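Local coordinates for protein MtN3/saliva family (Thermodesulfovibrio yellowstonii, PDB 4RNG) that probably carries sugars across the membrane as a bacterial homologue of SWEET transporters, each of its two chains supplying one three-helix bundle, at residues L79-F82 / M83-Y87. Sequence-based numbering, arbitrary orientation.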
ATOM      1  N   LEU C  79      -8.387 -10.336  -0.175  1.00 16.56           N
ATOM      2  CA  LEU C  79      -9.631 -10.331  -0.949  1.00 21.14           C
ATOM      3  C   LEU C  79      -9.366 -10.032  -2.393  1.00 17.41           C
ATOM      4  O   LEU C  79      -9.863 -10.718  -3.272  1.00 27.60           O
ATOM      5  CB  LEU C  79     -10.646  -9.304  -0.441  1.00 20.14           C
ATOM      6  CG  LEU C  79     -11.715  -9.790   0.512  1.00 27.76           C
ATOM      7  CD1 LEU C  79     -11.076 -10.352   1.753  1.00 35.31           C
ATOM      8  CD2 LEU C  79     -12.607  -8.622   0.830  1.00 29.06           C
ATOM      9  N   ILE C  80      -8.561  -8.997  -2.615  1.00 23.89           N
ATOM     10  CA  ILE C  80      -8.249  -8.525  -3.946  1.00 17.82           C
ATOM     11  C   ILE C  80      -7.542  -9.602  -4.740  1.00 17.88           C
ATOM     12  O   ILE C  80      -7.885  -9.828  -5.901  1.00 18.38           O
ATOM     13  CB  ILE C  80      -7.399  -7.242  -3.893  1.00 17.79           C
ATOM     14  CG1 ILE C  80      -8.273  -6.090  -3.385  1.00 22.95           C
ATOM     15  CG2 ILE C  80      -6.844  -6.904  -5.253  1.00 18.23           C
ATOM     16  CD1 ILE C  80      -7.495  -4.866  -2.956  1.00 17.85           C
ATOM     17  N   ILE C  81      -6.574 -10.274  -4.120  1.00 17.43           N
ATOM     18  CA  ILE C  81      -5.870 -11.372  -4.788  1.00 30.96           C
ATOM     19  C   ILE C  81      -6.856 -12.484  -5.192  1.00 30.46           C
ATOM     20  O   ILE C  81      -6.811 -13.006  -6.308  1.00 29.14           O
ATOM     21  CB  ILE C  81      -4.758 -11.960  -3.888  1.00 19.80           C
ATOM     22  CG1 ILE C  81      -3.664 -10.916  -3.658  1.00 16.82           C
ATOM     23  CG2 ILE C  81      -4.167 -13.224  -4.503  1.00 17.07           C
ATOM     24  CD1 ILE C  81      -2.549 -11.381  -2.727  1.00 16.40           C
ATOM     25  N   PHE C  82      -7.758 -12.818  -4.275  1.00 24.83           N
ATOM     26  CA  PHE C  82      -8.773 -13.846  -4.494  1.00 17.88           C
ATOM     27  C   PHE C  82      -9.713 -13.497  -5.676  1.00 31.77           C
ATOM     28  O   PHE C  82     -10.076 -14.375  -6.462  1.00 25.54           O
ATOM     29  CB  PHE C  82      -9.546 -14.074  -3.198  1.00 23.96           C
ATOM     30  CG  PHE C  82     -10.608 -15.111  -3.299  1.00 25.68           C
ATOM     31  CD1 PHE C  82     -11.879 -14.792  -3.745  1.00 28.83           C
ATOM     32  CD2 PHE C  82     -10.340 -16.410  -2.926  1.00 24.32           C
ATOM     33  CE1 PHE C  82     -12.863 -15.754  -3.825  1.00 30.69           C
ATOM     34  CE2 PHE C  82     -11.317 -17.375  -3.014  1.00 29.04           C
ATOM     35  CZ  PHE C  82     -12.581 -17.043  -3.470  1.00 18.62           C
ATOM     36  N   MET C  83     -10.130 -12.235  -5.779  1.00 18.74           N
ATOM     37  CA  MET C  83     -10.981 -11.802  -6.885  1.00 19.46           C
ATOM     38  C   MET C  83     -10.238 -11.651  -8.218  1.00 26.40           C
ATOM     39  O   MET C  83     -10.823 -11.846  -9.296  1.00 21.17           O
ATOM     40  CB  MET C  83     -11.691 -10.494  -6.543  1.00 37.81           C
ATOM     41  CG  MET C  83     -12.953 -10.670  -5.721  1.00 42.15           C
ATOM     42  SD  MET C  83     -13.798  -9.106  -5.447  1.00 37.39           S
ATOM     43  CE  MET C  83     -12.564  -8.231  -4.465  1.00 22.20           C
ATOM     44  N   LYS C  84      -8.961 -11.288  -8.149  1.00 24.79           N
ATOM     45  CA  LYS C  84      -8.120 -11.293  -9.337  1.00 27.40           C
ATOM     46  C   LYS C  84      -8.063 -12.715  -9.922  1.00 32.03           C
ATOM     47  O   LYS C  84      -8.235 -12.902 -11.128  1.00 28.01           O
ATOM     48  CB  LYS C  84      -6.724 -10.773  -9.010  1.00 23.51           C
ATOM     49  CG  LYS C  84      -5.727 -10.852 -10.158  1.00 24.53           C
ATOM     50  CD  LYS C  84      -5.994  -9.822 -11.249  1.00 28.83           C
ATOM     51  CE  LYS C  84      -4.841  -9.797 -12.254  1.00 20.87           C
ATOM     52  NZ  LYS C  84      -5.267  -9.343 -13.593  1.00 21.78           N
ATOM     53  N   ILE C  85      -7.867 -13.717  -9.063  1.00 33.06           N
ATOM     54  CA  ILE C  85      -7.852 -15.111  -9.515  1.00 29.52           C
ATOM     55  C   ILE C  85      -9.236 -15.620  -9.929  1.00 31.01           C
ATOM     56  O   ILE C  85      -9.365 -16.305 -10.943  1.00 35.58           O
ATOM     57  CB  ILE C  85      -7.296 -16.048  -8.423  1.00 28.01           C
ATOM     58  CG1 ILE C  85      -5.867 -15.649  -8.060  1.00 23.98           C
ATOM     59  CG2 ILE C  85      -7.283 -17.492  -8.902  1.00 33.97           C
ATOM     60  CD1 ILE C  85      -5.335 -16.352  -6.853  1.00 18.20           C
ATOM     61  N   ARG C  86     -10.273 -15.247  -9.181  1.00 30.96           N
ATOM     62  CA  ARG C  86     -11.646 -15.656  -9.496  1.00 29.98           C
ATOM     63  C   ARG C  86     -12.183 -15.110 -10.807  1.00 35.85           C
ATOM     64  O   ARG C  86     -12.842 -15.837 -11.539  1.00 40.64           O
ATOM     65  CB  ARG C  86     -12.603 -15.255  -8.375  1.00 36.08           C
ATOM     66  CG  ARG C  86     -14.079 -15.390  -8.747  1.00 42.12           C
ATOM     67  CD  ARG C  86     -14.999 -15.220  -7.540  1.00 48.76           C
ATOM     68  NE  ARG C  86     -16.406 -15.172  -7.936  1.00 55.57           N
ATOM     69  CZ  ARG C  86     -17.199 -16.226  -8.104  1.00 58.73           C
ATOM     70  NH1 ARG C  86     -16.727 -17.448  -7.925  1.00 65.86           N
ATOM     71  NH2 ARG C  86     -18.468 -16.050  -8.460  1.00 53.88           N
ATOM     72  N   TYR C  87     -11.885 -13.852 -11.124  1.00 35.53           N
ATOM     73  CA  TYR C  87     -12.443 -13.233 -12.323  1.00 30.02           C
ATOM     74  C   TYR C  87     -11.513 -13.301 -13.509  1.00 31.99           C
ATOM     75  O   TYR C  87     -11.879 -12.908 -14.613  1.00 43.78           O
ATOM     76  CB  TYR C  87     -12.830 -11.781 -12.034  1.00 36.15           C
ATOM     77  CG  TYR C  87     -13.899 -11.664 -10.969  1.00 39.23           C
ATOM     78  CD1 TYR C  87     -15.016 -12.494 -10.996  1.00 39.13           C
ATOM     79  CD2 TYR C  87     -13.772 -10.769  -9.914  1.00 39.45           C
ATOM     80  CE1 TYR C  87     -15.998 -12.410 -10.026  1.00 42.33           C
ATOM     81  CE2 TYR C  87     -14.749 -10.685  -8.921  1.00 39.68           C
ATOM     82  CZ  TYR C  87     -15.859 -11.507  -8.988  1.00 45.32           C
ATOM     83  OH  TYR C  87     -16.835 -11.424  -8.022  1.00 49.56           O
TER
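The last two turns of the alpha-helix 64-87 are held by i to i+4 backbone bonds, starting with Met83 N to Leu79 O (2.9 Å); Lys84 N to Ile80 O, Ile85 N to Ile81 O and Arg86 N to Phe82 O follow in the same pattern. On this backbone, side chains four residues apart touch. Ile81 and Ile85 lie side by side and point the same way, Ile81 CG2 making an apolar contact with Ile85 CD1 at 4.1 Å. Next round the helix, Phe82 has CG anti to its backbone N (chi1 -180°), which swings the ring outward, beside its own carbonyl carbon, and Arg86 CD comes up obliquely, 4.3 Å from Phe82 CE1. In this three-helix bundle of the PQ-loop family, helix 64-87 packs between the other two: Met83, its chain bent at chi3 so that CE comes back to 3.9 Å from Leu79 O, touches Ile30 and Tyr31 of helix 23-33, while Ile80 and Ile81 rest on Phe44 of helix 41-60. Lys84 turns its ammonium away to bond Ala36 O, tying the helix to the connection between helices 23-33 and 41-60.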